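Aspartate aminotransferase, cytoplasmic (Schizosaccharomyces pombe 972h-, PDB 6JPK) catalyses the reversible, pyridoxal 5'-phosphate-dependent transfer of an amino group from L-aspartate to 2-oxoglutarate, giving oxaloacetate and L-glutamate, and works as a homodimer. Local coordinates at residues S117-F122 and K213-F218; T121-V124 and G128-V131; T143-L148 and G180-L185. The protein carries 1 engineered substitution. All blocks are in the same frame, centred on the assembly; numbering follows the deposited sequence.

Contact 1. Residues S117-F122 and K213-F218; sequences SFIETF and KHLVVF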
# COMPACT_ATOMS: atom_id res chain seq x y z
N SER A 117 -10.60 -4.61 8.47
CA SER A 117 -10.07 -5.96 8.67
C SER A 117 -10.00 -6.31 10.15
O SER A 117 -10.47 -7.37 10.57
CB SER A 117 -8.67 -6.10 8.05
OG SER A 117 -8.69 -5.80 6.67
N PHE A 118 -9.43 -5.41 10.95
CA PHE A 118 -9.37 -5.67 12.39
C PHE A 118 -10.77 -5.84 12.98
O PHE A 118 -11.04 -6.79 13.73
CB PHE A 118 -8.63 -4.55 13.12
CG PHE A 118 -8.64 -4.73 14.60
CD1 PHE A 118 -7.75 -5.59 15.21
CD2 PHE A 118 -9.61 -4.12 15.38
CE1 PHE A 118 -7.78 -5.80 16.58
CE2 PHE A 118 -9.65 -4.33 16.73
CZ PHE A 118 -8.73 -5.18 17.34
N ILE A 119 -11.68 -4.91 12.67
CA ILE A 119 -13.01 -4.94 13.28
C ILE A 119 -13.78 -6.19 12.84
O ILE A 119 -14.51 -6.79 13.64
CB ILE A 119 -13.77 -3.64 12.97
CG1 ILE A 119 -13.13 -2.47 13.75
CG2 ILE A 119 -15.25 -3.76 13.34
CD1 ILE A 119 -13.51 -1.08 13.22
N GLU A 120 -13.62 -6.60 11.58
CA GLU A 120 -14.30 -7.81 11.12
C GLU A 120 -13.83 -9.03 11.91
O GLU A 120 -14.65 -9.81 12.41
CB GLU A 120 -14.06 -8.01 9.62
CG GLU A 120 -14.89 -9.16 9.01
CD GLU A 120 -14.29 -10.54 9.27
OE1 GLU A 120 -15.07 -11.50 9.43
OE2 GLU A 120 -13.05 -10.68 9.32
N THR A 121 -12.52 -9.21 12.05
CA THR A 121 -11.99 -10.40 12.73
C THR A 121 -12.30 -10.39 14.22
O THR A 121 -12.71 -11.41 14.78
CB THR A 121 -10.47 -10.50 12.50
OG1 THR A 121 -10.22 -10.70 11.11
CG2 THR A 121 -9.85 -11.64 13.30
N PHE A 122 -12.11 -9.26 14.89
CA PHE A 122 -12.13 -9.23 16.35
C PHE A 122 -13.42 -8.67 16.94
O PHE A 122 -13.56 -8.65 18.16
CB PHE A 122 -10.91 -8.46 16.87
CG PHE A 122 -9.61 -9.17 16.61
CD1 PHE A 122 -9.19 -10.20 17.44
CD2 PHE A 122 -8.83 -8.84 15.51
CE1 PHE A 122 -8.00 -10.88 17.19
CE2 PHE A 122 -7.63 -9.52 15.26
CZ PHE A 122 -7.22 -10.54 16.11
N LYS A 213 -24.83 1.93 22.38
CA LYS A 213 -23.56 1.22 22.55
C LYS A 213 -22.93 0.86 21.20
O LYS A 213 -22.30 -0.19 21.06
CB LYS A 213 -23.73 -0.04 23.41
CG LYS A 213 -24.55 0.18 24.68
CD LYS A 213 -24.60 -1.10 25.52
CE LYS A 213 -25.66 -1.00 26.61
NZ LYS A 213 -25.44 0.18 27.49
N HIS A 214 -23.13 1.72 20.19
CA HIS A 214 -22.54 1.48 18.88
C HIS A 214 -21.03 1.71 18.93
O HIS A 214 -20.52 2.44 19.78
CB HIS A 214 -23.17 2.40 17.83
CG HIS A 214 -24.63 2.16 17.61
ND1 HIS A 214 -25.19 0.90 17.55
CD2 HIS A 214 -25.65 3.03 17.41
CE1 HIS A 214 -26.49 1.01 17.33
NE2 HIS A 214 -26.79 2.29 17.24
N LEU A 215 -20.33 1.06 18.01
CA LEU A 215 -18.89 1.25 17.85
C LEU A 215 -18.64 2.31 16.78
O LEU A 215 -19.17 2.22 15.66
CB LEU A 215 -18.22 -0.07 17.47
CG LEU A 215 -16.74 0.02 17.08
CD1 LEU A 215 -15.94 0.58 18.25
CD2 LEU A 215 -16.20 -1.34 16.67
N VAL A 216 -17.82 3.32 17.10
CA VAL A 216 -17.65 4.49 16.25
C VAL A 216 -16.31 4.42 15.50
O VAL A 216 -15.26 4.18 16.12
CB VAL A 216 -17.75 5.79 17.07
CG1 VAL A 216 -17.30 6.99 16.24
CG2 VAL A 216 -19.20 5.99 17.56
N VAL A 217 -16.37 4.62 14.19
CA VAL A 217 -15.20 4.79 13.32
C VAL A 217 -15.33 6.15 12.63
O VAL A 217 -16.28 6.36 11.86
CB VAL A 217 -15.09 3.67 12.27
CG1 VAL A 217 -13.85 3.87 11.40
CG2 VAL A 217 -15.11 2.29 12.92
N PHE A 218 -14.41 7.06 12.92
CA PHE A 218 -14.36 8.35 12.24
C PHE A 218 -13.46 8.26 11.02
O PHE A 218 -12.34 7.74 11.09
CB PHE A 218 -13.81 9.45 13.15
CG PHE A 218 -14.79 9.95 14.17
CD1 PHE A 218 -15.80 10.82 13.81
CD2 PHE A 218 -14.66 9.59 15.51
CE1 PHE A 218 -16.70 11.30 14.76
CE2 PHE A 218 -15.55 10.07 16.47
CZ PHE A 218 -16.57 10.92 16.10
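Ile119 carries the helix side of this contact alone, sending its two branches to two different residues of the strand, Leu215 and Val217. All the meetings are apolar. The longer branch does the closer work: CD1 of Ile119 comes within 3.7 Å of CG2 of Val217, the two side chains reaching toward each other tip to tip. The shorter branch, standing anti to the backbone N, turns to the neighbouring strand position, where Ile119 CG2 lies 4.2 Å from Leu215 CD2. Because Leu215 and Val217 are two apart on an extended strand, both point to the same side of the sheet, while Val216 between them faces away. This is the layered alpha/beta build of the large domain in aspartate aminotransferases: helix 107-127 lies over the mixed sheet, with strand 215-220 among its parallel members. The backbones stay well separated, 9.7 Å between the CA atoms of Ile119 and Leu215, and the gap is filled by branched aliphatic groups with no polar bond across it. Phe248 of strand 247-252 and Ile182 of strand 182-186, the neighbours of strand 215-220 in the sheet, also touch Ile119, so its side chain rests on three strands. Just beyond Ile119 the helix widens into a pi-type turn at 120-122. On the same helix, Phe118 meets Phe6 and Ile9 of the second subunit.

Contact 2. Residues T121-V124 and G128-V131; sequences TFYV and GAHV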
# COMPACT_ATOMS: atom_id res chain seq x y z
N THR A 121 -12.52 -9.21 12.05
CA THR A 121 -11.99 -10.40 12.73
C THR A 121 -12.30 -10.39 14.22
O THR A 121 -12.71 -11.41 14.78
CB THR A 121 -10.47 -10.50 12.50
OG1 THR A 121 -10.22 -10.70 11.11
CG2 THR A 121 -9.85 -11.64 13.30
N PHE A 122 -12.11 -9.26 14.89
CA PHE A 122 -12.13 -9.23 16.35
C PHE A 122 -13.42 -8.67 16.94
O PHE A 122 -13.56 -8.65 18.16
CB PHE A 122 -10.91 -8.46 16.87
CG PHE A 122 -9.61 -9.17 16.61
CD1 PHE A 122 -9.19 -10.20 17.44
CD2 PHE A 122 -8.83 -8.84 15.51
CE1 PHE A 122 -8.00 -10.88 17.19
CE2 PHE A 122 -7.63 -9.52 15.26
CZ PHE A 122 -7.22 -10.54 16.11
N TYR A 123 -14.36 -8.25 16.10
CA TYR A 123 -15.64 -7.76 16.61
C TYR A 123 -16.82 -8.41 15.89
O TYR A 123 -17.68 -9.02 16.55
CB TYR A 123 -15.71 -6.23 16.48
CG TYR A 123 -16.94 -5.62 17.11
CD1 TYR A 123 -17.09 -5.58 18.50
CD2 TYR A 123 -17.96 -5.07 16.32
CE1 TYR A 123 -18.20 -5.02 19.08
CE2 TYR A 123 -19.07 -4.50 16.90
CZ TYR A 123 -19.19 -4.48 18.27
OH TYR A 123 -20.30 -3.92 18.86
N VAL A 124 -16.86 -8.29 14.56
CA VAL A 124 -18.01 -8.78 13.80
C VAL A 124 -18.18 -10.29 13.96
O VAL A 124 -19.29 -10.78 14.15
CB VAL A 124 -17.90 -8.37 12.32
CG1 VAL A 124 -19.01 -9.05 11.49
CG2 VAL A 124 -17.97 -6.85 12.17
N GLY A 128 -21.82 -10.40 15.15
CA GLY A 128 -22.72 -10.26 14.02
C GLY A 128 -23.12 -8.83 13.69
O GLY A 128 -24.10 -8.62 12.98
N ALA A 129 -22.37 -7.83 14.19
CA ALA A 129 -22.71 -6.44 13.95
C ALA A 129 -22.59 -6.07 12.47
O ALA A 129 -21.69 -6.55 11.77
CB ALA A 129 -21.80 -5.51 14.76
N HIS A 130 -23.47 -5.20 12.00
CA HIS A 130 -23.36 -4.60 10.68
C HIS A 130 -22.67 -3.24 10.79
O HIS A 130 -22.61 -2.65 11.87
CB HIS A 130 -24.73 -4.41 10.02
CG HIS A 130 -25.51 -5.68 9.86
ND1 HIS A 130 -26.79 -5.69 9.35
CD2 HIS A 130 -25.20 -6.97 10.14
CE1 HIS A 130 -27.24 -6.94 9.33
NE2 HIS A 130 -26.30 -7.73 9.80
N VAL A 131 -22.17 -2.73 9.66
CA VAL A 131 -21.60 -1.39 9.60
C VAL A 131 -22.59 -0.48 8.89
O VAL A 131 -23.21 -0.86 7.89
CB VAL A 131 -20.21 -1.35 8.92
CG1 VAL A 131 -20.26 -1.88 7.49
CG2 VAL A 131 -19.63 0.08 8.95
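Val124 and Gly128 are joined by the one hydrogen bond of this contact, from Gly128 N to Val124 O. With Gly128 N 2.7 Å from Val124 O, it is short; the N-H...O angle is 154°, and the donor lies in the carbonyl plane. It spans the last turn of helix 107-127, and Gly128, with a positive phi of 66°, is the first residue to leave helical geometry, a conformation that glycine adopts easily. The remaining contacts are van der Waals ones. Ala129 directs its methyl toward the helix, where CB lies 3.6 Å from Tyr123 CE2, approaching the ring obliquely. Tyr123 CG stands anti to the backbone N (chi1 -174°), which carries the ring out to the alanine. Both methyls of Val124 lie near the Ala129 carbonyl, CG1 at 3.7 Å from its O. Beyond the segments, Tyr123 OH is hydrogen-bonded to Gly180 O, while the Thr127 hydroxyl bonds both to Tyr123 O and to Ala129 N. The chemistry thus divides the labour: backbone and threonine bonds occupy polar groups at the helix end, and the apolar Ala129 methyl packs against the tyrosine ring as the chain leads on to strand 131-135.

Contact 3. Residues T143-L148 and G180-L185; sequences TLWEKL and GSIFLL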
# COMPACT_ATOMS: atom_id res chain seq x y z
N THR A 143 -18.08 -1.08 -0.63
CA THR A 143 -17.44 -2.27 -1.19
C THR A 143 -16.26 -2.72 -0.34
O THR A 143 -16.02 -3.93 -0.22
CB THR A 143 -16.98 -2.01 -2.64
OG1 THR A 143 -16.14 -0.85 -2.69
CG2 THR A 143 -18.17 -1.78 -3.54
N LEU A 144 -15.53 -1.80 0.27
CA LEU A 144 -14.39 -2.22 1.10
C LEU A 144 -14.86 -3.10 2.25
O LEU A 144 -14.24 -4.13 2.54
CB LEU A 144 -13.64 -0.98 1.60
CG LEU A 144 -12.41 -1.20 2.49
CD1 LEU A 144 -11.34 -0.14 2.21
CD2 LEU A 144 -12.79 -1.21 3.98
N TRP A 145 -15.97 -2.72 2.91
CA TRP A 145 -16.46 -3.48 4.05
C TRP A 145 -17.12 -4.77 3.60
O TRP A 145 -16.92 -5.82 4.23
CB TRP A 145 -17.44 -2.63 4.87
CG TRP A 145 -16.73 -1.65 5.77
CD1 TRP A 145 -16.25 -0.43 5.42
CD2 TRP A 145 -16.44 -1.82 7.16
NE1 TRP A 145 -15.67 0.18 6.51
CE2 TRP A 145 -15.76 -0.66 7.59
CE3 TRP A 145 -16.67 -2.85 8.08
CZ2 TRP A 145 -15.32 -0.49 8.89
CZ3 TRP A 145 -16.23 -2.68 9.38
CH2 TRP A 145 -15.57 -1.50 9.78
N GLU A 146 -17.93 -4.72 2.53
CA GLU A 146 -18.55 -5.93 2.00
C GLU A 146 -17.51 -6.95 1.55
O GLU A 146 -17.68 -8.16 1.77
CB GLU A 146 -19.50 -5.60 0.84
CG GLU A 146 -20.83 -4.95 1.26
CD GLU A 146 -21.70 -4.50 0.07
OE1 GLU A 146 -21.20 -4.47 -1.08
OE2 GLU A 146 -22.90 -4.17 0.29
N LYS A 147 -16.42 -6.49 0.91
CA LYS A 147 -15.37 -7.42 0.49
C LYS A 147 -14.73 -8.13 1.68
O LYS A 147 -14.24 -9.25 1.53
CB LYS A 147 -14.27 -6.70 -0.30
CG LYS A 147 -14.68 -6.11 -1.65
CD LYS A 147 -15.31 -7.11 -2.59
CE LYS A 147 -15.45 -6.49 -3.98
NZ LYS A 147 -15.95 -7.49 -4.96
N LEU A 148 -14.71 -7.49 2.85
CA LEU A 148 -14.18 -8.13 4.05
C LEU A 148 -15.23 -8.95 4.77
O LEU A 148 -14.94 -9.47 5.85
CB LEU A 148 -13.58 -7.09 4.99
CG LEU A 148 -12.29 -6.49 4.44
CD1 LEU A 148 -11.87 -5.23 5.19
CD2 LEU A 148 -11.17 -7.54 4.47
N GLY A 180 -24.65 -2.01 19.48
CA GLY A 180 -23.32 -2.42 19.10
C GLY A 180 -23.08 -2.51 17.62
O GLY A 180 -22.12 -3.17 17.20
N SER A 181 -23.92 -1.87 16.80
CA SER A 181 -23.60 -1.73 15.39
C SER A 181 -22.41 -0.79 15.21
O SER A 181 -22.05 -0.02 16.10
CB SER A 181 -24.81 -1.20 14.61
OG SER A 181 -25.92 -2.08 14.71
N ILE A 182 -21.79 -0.88 14.04
CA ILE A 182 -20.63 -0.06 13.70
C ILE A 182 -21.12 1.12 12.88
O ILE A 182 -21.85 0.93 11.90
CB ILE A 182 -19.59 -0.87 12.92
CG1 ILE A 182 -19.23 -2.14 13.68
CG2 ILE A 182 -18.38 -0.01 12.59
CD1 ILE A 182 -18.90 -3.31 12.76
N PHE A 183 -20.72 2.34 13.26
CA PHE A 183 -21.13 3.54 12.55
C PHE A 183 -19.90 4.24 12.01
O PHE A 183 -18.98 4.58 12.78
CB PHE A 183 -21.97 4.47 13.42
CG PHE A 183 -23.44 4.18 13.36
CD1 PHE A 183 -23.98 3.12 14.07
CD2 PHE A 183 -24.28 4.93 12.55
CE1 PHE A 183 -25.33 2.81 13.99
CE2 PHE A 183 -25.64 4.64 12.47
CZ PHE A 183 -26.16 3.58 13.19
N LEU A 184 -19.88 4.45 10.69
CA LEU A 184 -18.78 5.11 9.99
C LEU A 184 -19.18 6.57 9.81
O LEU A 184 -20.09 6.88 9.03
CB LEU A 184 -18.53 4.43 8.64
CG LEU A 184 -17.10 4.25 8.13
CD1 LEU A 184 -17.12 3.92 6.64
CD2 LEU A 184 -16.22 5.46 8.43
N LEU A 185 -18.50 7.46 10.53
CA LEU A 185 -18.85 8.87 10.58
C LEU A 185 -17.80 9.70 9.86
O LEU A 185 -16.60 9.44 9.97
CB LEU A 185 -18.96 9.34 12.04
CG LEU A 185 -19.92 8.53 12.92
CD1 LEU A 185 -19.87 9.00 14.36
CD2 LEU A 185 -21.35 8.59 12.37
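Trp145 meets Leu184 and Ile182 with both rings of its indole, and it is the one residue of 143-148 to touch the strand. Two positions earlier, at the start of the segment, Thr143 turns elsewhere: its OG1 is hydrogen-bonded to Asn290 OD1 of the second subunit. Leu144 follows, packing on Ala116 of helix 107-127. Trp145 then points at the sheet, its CG lying beside the backbone N and anti to the carbonyl carbon (chi1 -79°). The indole and Leu184 cross obliquely, NE1 of Trp145 lying 4.0 Å from CD1 of Leu184, a carbon that can offer it no acceptor. At the six-membered end, Trp145 CH2 stands 4.2 Å from Ile182 CG2. The large aromatic group thereby bridges 10.7 Å between the CA atoms of Trp145 and Leu184. Here helix 140-147 packs on the parallel part of the mixed sheet, as part of the layered alpha/beta large domain of this aminotransferase family, and Trp145 also touches Val131 and Val152 of strands 131-135 and 152-159. Farther along, Glu146 forms a salt bridge with Arg142. Leu148 N makes weak bonds to Leu144 O and Trp145 O, and the Leu148 side chain rests on Ala116 and Ser117.

Overall arrangement
Contacts 1 and 3 set two helices on one sheet, while contact 2 closes the turn leading from helix 107-127 to strand 131-135. Contacts 1 and 2 share Thr121 and Phe122 and have centres 6 Å apart; Ile119 O and Val124 N, 2.9 Å apart, probably form an i to i+5 hydrogen bond of the widened, pi-type turn. Contacts 1 and 3 stand on adjacent strands, with a probable bond of 2.8 Å from Leu215 N to Ser181 O. Between contacts 2 and 3 a probable backbone bond of 2.9 Å runs from Ile182 N to His130 O. Contact 3 comes nearest to the substrate site: the side chain of Leu184 is about 7 Å from that of Trp138, inferred from relatives to bind L-aspartate, against about 11 Å for Val217.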